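Local coordinates for putative methyl-accepting chemotaxis signal transduction protein (Campylobacter jejuni subsp. jejuni serotype O:2, PDB 4XMR) that probably senses isoleucine and related amino acids outside the cell through a tandem PAS sensory domain and passes the signal across the membrane in chemotaxis, at residues K113-E118 against P129-T134; Q117-T122 against I154-V159; G228-T231 against Y236-C239. All coordinates share one frame; numbering follows the deposited sequence.

Contact 1. Residues K113-E118 against P129-T134. With ILE (isoleucine), chain E.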
loop_
_atom_site.group_PDB
_atom_site.type_symbol
_atom_site.label_atom_id
_atom_site.label_comp_id
_atom_site.label_asym_id
_atom_site.label_seq_id
_atom_site.Cartn_x
_atom_site.Cartn_y
_atom_site.Cartn_z
ATOM N N LYS B 113 10.066 22.604 -17.029
ATOM C CA LYS B 113 9.052 21.992 -16.173
ATOM C C LYS B 113 9.533 21.786 -14.745
ATOM O O LYS B 113 10.719 21.568 -14.507
ATOM C CB LYS B 113 8.553 20.676 -16.772
ATOM C CG LYS B 113 7.670 20.916 -17.974
ATOM C CD LYS B 113 7.076 19.645 -18.523
ATOM C CE LYS B 113 6.141 19.943 -19.691
ATOM N NZ LYS B 113 5.574 18.709 -20.309
ATOM N N ASP B 114 8.602 21.875 -13.800
ATOM C CA ASP B 114 8.940 21.804 -12.385
ATOM C C ASP B 114 9.572 20.473 -11.997
ATOM O O ASP B 114 10.569 20.453 -11.269
ATOM C CB ASP B 114 7.715 22.100 -11.510
ATOM C CG ASP B 114 7.608 23.569 -11.130
ATOM O OD1 ASP B 114 8.251 24.410 -11.790
ATOM O OD2 ASP B 114 6.877 23.881 -10.167
ATOM N N TRP B 115 9.019 19.362 -12.487
ATOM C CA TRP B 115 9.576 18.058 -12.133
ATOM C C TRP B 115 11.029 17.968 -12.564
ATOM O O TRP B 115 11.841 17.310 -11.915
ATOM C CB TRP B 115 8.754 16.883 -12.697
ATOM C CG TRP B 115 8.691 16.768 -14.206
ATOM C CD1 TRP B 115 7.647 17.139 -15.009
ATOM C CD2 TRP B 115 9.684 16.206 -15.079
ATOM N NE1 TRP B 115 7.936 16.869 -16.321
ATOM C CE2 TRP B 115 9.184 16.300 -16.392
ATOM C CE3 TRP B 115 10.958 15.653 -14.881
ATOM C CZ2 TRP B 115 9.902 15.853 -17.499
ATOM C CZ3 TRP B 115 11.667 15.207 -15.980
ATOM C CH2 TRP B 115 11.140 15.311 -17.272
ATOM N N TYR B 116 11.358 18.659 -13.649
ATOM C CA TYR B 116 12.716 18.645 -14.160
ATOM C C TYR B 116 13.577 19.636 -13.374
ATOM O O TYR B 116 14.595 19.264 -12.787
ATOM C CB TYR B 116 12.721 18.955 -15.662
ATOM C CG TYR B 116 14.078 18.865 -16.320
ATOM C CD1 TYR B 116 14.894 19.980 -16.420
ATOM C CD2 TYR B 116 14.539 17.664 -16.850
ATOM C CE1 TYR B 116 16.125 19.903 -17.016
ATOM C CE2 TYR B 116 15.776 17.581 -17.451
ATOM C CZ TYR B 116 16.564 18.704 -17.527
ATOM O OH TYR B 116 17.797 18.631 -18.125
ATOM N N GLN B 117 13.154 20.893 -13.337
ATOM C CA GLN B 117 13.967 21.923 -12.705
ATOM C C GLN B 117 14.145 21.720 -11.202
ATOM O O GLN B 117 15.232 21.933 -10.670
ATOM C CB GLN B 117 13.429 23.313 -13.032
ATOM C CG GLN B 117 13.750 23.731 -14.457
ATOM C CD GLN B 117 15.246 23.869 -14.707
ATOM O OE1 GLN B 117 15.985 24.394 -13.869
ATOM N NE2 GLN B 117 15.700 23.397 -15.862
ATOM N N GLU B 118 13.101 21.272 -10.519
ATOM C CA GLU B 118 13.206 21.096 -9.071
ATOM C C GLU B 118 14.124 19.938 -8.689
ATOM O O GLU B 118 14.801 19.986 -7.665
ATOM C CB GLU B 118 11.825 20.949 -8.429
ATOM C CG GLU B 118 10.984 22.212 -8.516
ATOM C CD GLU B 118 11.663 23.403 -7.864
ATOM O OE1 GLU B 118 12.211 23.240 -6.753
ATOM O OE2 GLU B 118 11.659 24.495 -8.468
ATOM N N PRO B 129 2.903 18.757 -7.114
ATOM C CA PRO B 129 1.449 18.776 -6.975
ATOM C C PRO B 129 0.845 18.052 -8.174
ATOM O O PRO B 129 1.509 17.917 -9.222
ATOM C CB PRO B 129 1.107 20.270 -7.042
ATOM C CG PRO B 129 2.395 20.987 -6.735
ATOM C CD PRO B 129 3.475 20.104 -7.274
ATOM N N ALA B 130 -0.383 17.572 -8.037
ATOM C CA ALA B 130 -1.043 16.909 -9.156
ATOM C C ALA B 130 -1.249 17.882 -10.312
ATOM O O ALA B 130 -1.542 19.064 -10.106
ATOM C CB ALA B 130 -2.373 16.305 -8.719
ATOM N N TYR B 131 -1.084 17.376 -11.527
ATOM C CA TYR B 131 -1.280 18.178 -12.725
ATOM C C TYR B 131 -1.673 17.276 -13.890
ATOM O O TYR B 131 -1.502 16.057 -13.839
ATOM C CB TYR B 131 -0.005 18.954 -13.071
ATOM C CG TYR B 131 1.130 18.050 -13.493
ATOM C CD1 TYR B 131 1.923 17.416 -12.543
ATOM C CD2 TYR B 131 1.397 17.815 -14.843
ATOM C CE1 TYR B 131 2.955 16.577 -12.922
ATOM C CE2 TYR B 131 2.426 16.982 -15.232
ATOM C CZ TYR B 131 3.202 16.363 -14.266
ATOM O OH TYR B 131 4.225 15.525 -14.656
ATOM N N LEU B 132 -2.188 17.884 -14.948
ATOM C CA LEU B 132 -2.608 17.138 -16.120
ATOM C C LEU B 132 -1.411 16.703 -16.952
ATOM O O LEU B 132 -0.716 17.543 -17.532
ATOM C CB LEU B 132 -3.537 18.002 -16.975
ATOM C CG LEU B 132 -4.229 17.279 -18.124
ATOM C CD1 LEU B 132 -5.132 16.176 -17.591
ATOM C CD2 LEU B 132 -5.026 18.263 -18.966
ATOM N N ASP B 133 -1.166 15.394 -17.000
ATOM C CA ASP B 133 -0.086 14.844 -17.826
ATOM C C ASP B 133 -0.118 15.381 -19.255
ATOM O O ASP B 133 -1.159 15.363 -19.901
ATOM C CB ASP B 133 -0.161 13.313 -17.868
ATOM C CG ASP B 133 0.924 12.708 -18.738
ATOM O OD1 ASP B 133 2.044 13.242 -18.719
ATOM O OD2 ASP B 133 0.661 11.710 -19.436
ATOM N N THR B 134 1.029 15.851 -19.737
ATOM C CA THR B 134 1.141 16.402 -21.083
ATOM C C THR B 134 0.705 15.417 -22.161
ATOM O O THR B 134 0.042 15.793 -23.129
ATOM C CB THR B 134 2.596 16.844 -21.383
ATOM O OG1 THR B 134 2.999 17.826 -20.423
ATOM C CG2 THR B 134 2.713 17.425 -22.787
HETATM N N ILE E . 4.035 13.977 -17.034
HETATM C CA ILE E . 5.213 14.601 -17.615
HETATM C C ILE E . 4.820 15.988 -18.105
HETATM O O ILE E . 5.655 16.875 -18.232
HETATM C CB ILE E . 5.816 13.736 -18.754
HETATM C CG1 ILE E . 7.222 14.234 -19.104
HETATM C CG2 ILE E . 4.909 13.713 -19.976
HETATM C CD1 ILE E . 8.001 13.297 -20.010
HETATM O OXT ILE E . 3.638 16.246 -18.347
#

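Contact 2. Residues Q117-T122 against I154-V159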
loop_
_atom_site.group_PDB
_atom_site.type_symbol
_atom_site.label_atom_id
_atom_site.label_comp_id
_atom_site.label_asym_id
_atom_site.label_seq_id
_atom_site.Cartn_x
_atom_site.Cartn_y
_atom_site.Cartn_z
ATOM N N GLN B 117 13.154 20.893 -13.337
ATOM C CA GLN B 117 13.967 21.923 -12.705
ATOM C C GLN B 117 14.145 21.720 -11.202
ATOM O O GLN B 117 15.232 21.933 -10.670
ATOM C CB GLN B 117 13.429 23.313 -13.032
ATOM C CG GLN B 117 13.750 23.731 -14.457
ATOM C CD GLN B 117 15.246 23.869 -14.707
ATOM O OE1 GLN B 117 15.985 24.394 -13.869
ATOM N NE2 GLN B 117 15.700 23.397 -15.862
ATOM N N GLU B 118 13.101 21.272 -10.519
ATOM C CA GLU B 118 13.206 21.096 -9.071
ATOM C C GLU B 118 14.124 19.938 -8.689
ATOM O O GLU B 118 14.801 19.986 -7.665
ATOM C CB GLU B 118 11.825 20.949 -8.429
ATOM C CG GLU B 118 10.984 22.212 -8.516
ATOM C CD GLU B 118 11.663 23.403 -7.864
ATOM O OE1 GLU B 118 12.211 23.240 -6.753
ATOM O OE2 GLU B 118 11.659 24.495 -8.468
ATOM N N ALA B 119 14.165 18.906 -9.528
ATOM C CA ALA B 119 15.025 17.756 -9.272
ATOM C C ALA B 119 16.495 18.148 -9.319
ATOM O O ALA B 119 17.318 17.572 -8.611
ATOM C CB ALA B 119 14.760 16.658 -10.285
ATOM N N LEU B 120 16.816 19.130 -10.158
ATOM C CA LEU B 120 18.190 19.602 -10.310
ATOM C C LEU B 120 18.611 20.518 -9.162
ATOM O O LEU B 120 19.803 20.797 -8.987
ATOM C CB LEU B 120 18.360 20.332 -11.646
ATOM C CG LEU B 120 18.159 19.488 -12.908
ATOM C CD1 LEU B 120 18.221 20.365 -14.144
ATOM C CD2 LEU B 120 19.200 18.385 -12.986
ATOM N N LYS B 121 17.641 20.980 -8.378
ATOM C CA LYS B 121 17.922 21.883 -7.265
ATOM C C LYS B 121 18.063 21.143 -5.950
ATOM O O LYS B 121 18.351 21.755 -4.920
ATOM C CB LYS B 121 16.800 22.905 -7.108
ATOM C CG LYS B 121 16.645 23.846 -8.271
ATOM C CD LYS B 121 15.441 24.735 -8.057
ATOM C CE LYS B 121 15.254 25.695 -9.208
ATOM N NZ LYS B 121 14.030 26.511 -9.009
ATOM N N THR B 122 17.840 19.833 -5.974
ATOM C CA THR B 122 17.836 19.056 -4.741
ATOM C C THR B 122 18.439 17.665 -4.900
ATOM O O THR B 122 18.429 17.081 -5.985
ATOM C CB THR B 122 16.412 18.929 -4.150
ATOM O OG1 THR B 122 16.479 18.247 -2.893
ATOM C CG2 THR B 122 15.503 18.147 -5.092
ATOM N N ILE B 154 23.247 12.963 -15.628
ATOM C CA ILE B 154 22.834 12.201 -16.797
ATOM C C ILE B 154 21.472 12.699 -17.284
ATOM O O ILE B 154 21.211 12.815 -18.484
ATOM C CB ILE B 154 22.754 10.692 -16.469
ATOM C CG1 ILE B 154 24.135 10.168 -16.068
ATOM C CG2 ILE B 154 22.167 9.897 -17.640
ATOM C CD1 ILE B 154 25.236 10.512 -17.061
ATOM N N GLY B 155 20.597 13.011 -16.337
ATOM C CA GLY B 155 19.283 13.489 -16.686
ATOM C C GLY B 155 18.411 13.437 -15.466
ATOM O O GLY B 155 18.899 13.207 -14.359
ATOM N N VAL B 156 17.124 13.668 -15.669
ATOM C CA VAL B 156 16.169 13.635 -14.576
ATOM C C VAL B 156 15.167 12.507 -14.807
ATOM O O VAL B 156 14.476 12.464 -15.826
ATOM C CB VAL B 156 15.436 14.977 -14.410
ATOM C CG1 VAL B 156 14.373 14.854 -13.331
ATOM C CG2 VAL B 156 16.444 16.090 -14.067
ATOM N N LEU B 157 15.124 11.583 -13.856
ATOM C CA LEU B 157 14.150 10.498 -13.853
ATOM C C LEU B 157 12.804 11.018 -13.379
ATOM O O LEU B 157 12.740 11.768 -12.393
ATOM C CB LEU B 157 14.623 9.418 -12.896
ATOM C CG LEU B 157 13.652 8.275 -12.619
ATOM C CD1 LEU B 157 13.470 7.411 -13.865
ATOM C CD2 LEU B 157 14.151 7.445 -11.444
ATOM N N GLY B 158 11.730 10.618 -14.056
ATOM C CA GLY B 158 10.388 10.925 -13.609
ATOM C C GLY B 158 9.505 9.692 -13.610
ATOM O O GLY B 158 9.614 8.821 -14.493
ATOM N N VAL B 159 8.647 9.616 -12.598
ATOM C CA VAL B 159 7.656 8.555 -12.461
ATOM C C VAL B 159 6.293 9.203 -12.243
ATOM O O VAL B 159 6.123 9.962 -11.277
ATOM C CB VAL B 159 8.001 7.628 -11.273
ATOM C CG1 VAL B 159 6.889 6.610 -11.042
ATOM C CG2 VAL B 159 9.352 6.942 -11.498
#

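Contact 3. Residues G228-T231 against Y236-C239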
loop_
_atom_site.group_PDB
_atom_site.type_symbol
_atom_site.label_atom_id
_atom_site.label_comp_id
_atom_site.label_asym_id
_atom_site.label_seq_id
_atom_site.Cartn_x
_atom_site.Cartn_y
_atom_site.Cartn_z
ATOM N N GLY B 228 -16.022 18.482 12.952
ATOM C CA GLY B 228 -14.927 18.074 12.100
ATOM C C GLY B 228 -13.582 18.176 12.778
ATOM O O GLY B 228 -13.442 18.844 13.808
ATOM N N ALA B 229 -12.586 17.518 12.192
ATOM C CA ALA B 229 -11.198 17.727 12.568
ATOM C C ALA B 229 -10.376 17.542 11.308
ATOM O O ALA B 229 -10.708 16.705 10.449
ATOM C CB ALA B 229 -10.759 16.738 13.631
ATOM N N CYS B 230 -9.309 18.315 11.180
ATOM C CA CYS B 230 -8.414 18.172 10.043
ATOM C C CYS B 230 -6.969 18.164 10.507
ATOM O O CYS B 230 -6.652 18.582 11.631
ATOM C CB CYS B 230 -8.584 19.318 9.042
ATOM S SG CYS B 230 -10.237 19.608 8.400
ATOM N N THR B 231 -6.088 17.702 9.629
ATOM C CA THR B 231 -4.666 17.738 9.915
ATOM C C THR B 231 -3.876 17.871 8.623
ATOM O O THR B 231 -4.309 17.412 7.557
ATOM C CB THR B 231 -4.202 16.484 10.679
ATOM O OG1 THR B 231 -2.847 16.662 11.107
ATOM C CG2 THR B 231 -4.313 15.219 9.812
ATOM N N TYR B 236 -1.080 18.272 1.729
ATOM C CA TYR B 236 -2.522 18.037 1.763
ATOM C C TYR B 236 -3.092 18.410 3.117
ATOM O O TYR B 236 -2.385 18.446 4.124
ATOM C CB TYR B 236 -2.872 16.551 1.546
ATOM C CG TYR B 236 -2.525 15.919 0.223
ATOM C CD1 TYR B 236 -3.246 16.207 -0.929
ATOM C CD2 TYR B 236 -1.512 14.973 0.147
ATOM C CE1 TYR B 236 -2.934 15.603 -2.135
ATOM C CE2 TYR B 236 -1.195 14.363 -1.044
ATOM C CZ TYR B 236 -1.904 14.681 -2.180
ATOM O OH TYR B 236 -1.569 14.065 -3.358
ATOM N N THR B 237 -4.396 18.636 3.138
ATOM C CA THR B 237 -5.140 18.695 4.388
ATOM C C THR B 237 -6.124 17.532 4.396
ATOM O O THR B 237 -6.942 17.402 3.479
ATOM C CB THR B 237 -5.904 20.018 4.525
ATOM O OG1 THR B 237 -4.968 21.101 4.495
ATOM C CG2 THR B 237 -6.681 20.053 5.839
ATOM N N ALA B 238 -6.018 16.677 5.412
ATOM C CA ALA B 238 -6.943 15.565 5.590
ATOM C C ALA B 238 -7.967 15.945 6.643
ATOM O O ALA B 238 -7.609 16.456 7.699
ATOM C CB ALA B 238 -6.203 14.297 6.003
ATOM N N CYS B 239 -9.235 15.666 6.361
ATOM C CA CYS B 239 -10.317 15.978 7.299
ATOM C C CYS B 239 -11.258 14.799 7.494
ATOM O O CYS B 239 -11.372 13.918 6.622
ATOM C CB CYS B 239 -11.160 17.142 6.777
ATOM S SG CYS B 239 -10.288 18.705 6.549
#

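Contact 1. Residues K113-E118 against P129-T134
Lys113 reaches Thr134 with a side chain that leaves beside the backbone N (chi1 -73°), an extended chain that carries NZ to the threonine hydroxyl and to the carboxylate of the bound isoleucine together. Trp115 and Tyr131 both carry CG between the backbone N and the carbonyl carbon (chi1 64° and 67°), which swings the indole and the phenol in from the two segments until Tyr131 OH lies 3.8 Å from Trp115 CD1, oblique to the indole. Lys113, Trp115 and Thr134 grip the ligand carboxylate at both oxygens. Its O accepts from Lys113 NZ at 2.8 Å and from Trp115 NE1 at 3.0 Å, lying near the indole plane at the ring edge. Its OXT takes Thr134 N and Thr134 OG1, the hydroxyl at 2.7 Å; Thr134 OG1 in turn accepts from Lys113 NZ at 2.7 Å, closing a small cycle through the two carboxylate oxygens. The ligand ammonium donates to Tyr131 OH at 2.8 Å and to Asp133 OD1 at 2.7 Å, and Asp160 completes its binding. Alongside, Trp115 CZ2 packs on CG1 of the ligand. The lysine charge probably stabilises the carboxylate, as Asp133 and Asp160 do the ammonium, consistent with recognition of the alpha-amino and carboxylate groups, as in other amino-acid-binding dCache sensors. Thr142 at Tyr131 OH and Asn80 at Asp133 OD2 form a second shell; Leu108 O, from another pocket residue, also accepts from Lys113 NZ. Helix 114-120, with Lys113 as its N-cap, and the end of edge strand 126-132 thus flank the ligand, with strands 139-149 and 152-162 beside them.

Contact 2. Residues Q117-T122 against I154-V159
Val156 meets helix 114-120 with both of its methyl groups, each on a different residue. CG1 touches Ala119 CB at 3.6 Å, and CG2 lies 3.7 Å from Leu120 CD2, with Leu120 CG a little farther off at 4.0 Å. The contact is therefore purely apolar, one valine fork set against two consecutive helical residues. Ala119 points its single methyl at the strand, and its small size lets the backbones come close, with 6.8 Å between Ala119 CA and Val156 CA. Leu120 reaches the valine differently: its CB does not head for the strand, but the end of the side chain comes nearer and lays CD2 against Val156 CG2. In Val156, CG1 stands anti to the backbone N (chi1 175°) while CG2 lies beside it, and this spreads the two methyls between the alanine and the leucine. Further out, Trp115 and Tyr116 from the preceding turn also pack on Val156, and Ser144 of strand 139-149 touches both Ala119 and Val156. On the far side of the helix, Lys121 NZ forms a 3.2 Å salt bridge with Glu118 OE2, on its syn side but 34° out of the carboxylate plane, linking the helix to the residue just past its end. The strand is held by backbone bonds to both neighbours, Val156 with Gly84 and Leu157 with Lys145, and where Ile154 and Gly155 both face Ile147 it carries a classic beta bulge. Helix 114-120 thus packs on one face of the antiparallel sheet of the first sensor domain, over strands 139-149 and 152-162, while Leu157 and Val159 turn to the long helix 9-48.

Contact 3. Residues G228-T231 against Y236-C239
Cys230 is joined to Cys239 by a disulfide that spans neighbouring strands of a beta hairpin. From the backbone, Cys230 CB first comes within 3.8 Å of Thr237 CG2, a methyl on the same face of the sheet, and it also lies 3.1 Å from Cys239 SG. One bond further on, Cys230 SG bonds to Cys239 SG at 2.1 Å and ends its course there. Each sulfur sits beside its own backbone N, anti to the carbonyl carbon (chi1 -55° in Cys230 and -61° in Cys239), which brings the two sulfurs to bonding distance over the strands; the torsion about the S-S bond is 101°, close to the relaxed right angle. The cysteines form a non-hydrogen-bonded antiparallel pair, and their CA atoms are only 4.0 Å apart, whereas Thr231 CA and Ala238 CA of the next, hydrogen-bonded pair stand 5.3 Å apart. In that pair Thr231 N donates to Ala238 O and Ala238 N donates to Thr231 O, both at 2.8 Å. Ala238 O also receives a CA-H...O contact from Cys230 CA, and Ala229 O one from Cys239 CA. Thr231 and Ala238 put their side chains on the face that meets helix 9-48, at Gln26 and Leu22 respectively. The cystine and Thr237 lie on the other face, where Cys230 and Thr237 both pack against Tyr208 of helix 202-211, and the hydroxyl of Thr237 accepts from Lys232 NZ of the same hairpin. Strands 177-180 and 217-221 continue the sheet outward. Because the cross-link lies between strands already paired by backbone bonds, it fixes their register covalently; the oxidised pair is consistent with a domain facing the oxidising periplasm.

In the fold
Contacts 1 and 2 start from the same helix, 114-120, sharing Gln117 and Glu118, and reach strands 126-132 and 152-162 of one six-stranded antiparallel sheet; their centres are 11 Å apart, and the two contacts touch. Contact 3 follows later in the chain, in the hairpin of the second, five-stranded sheet, on the opposite side of the chain's centre: about 25 Å from contact 1 and 31 Å from contact 2, centre to centre. In this tandem PAS arrangement isoleucine sits in the module of contacts 1 and 2, the disulfide lies in the other module, and helix 9-48 packs against both, a possible route for the signal between them.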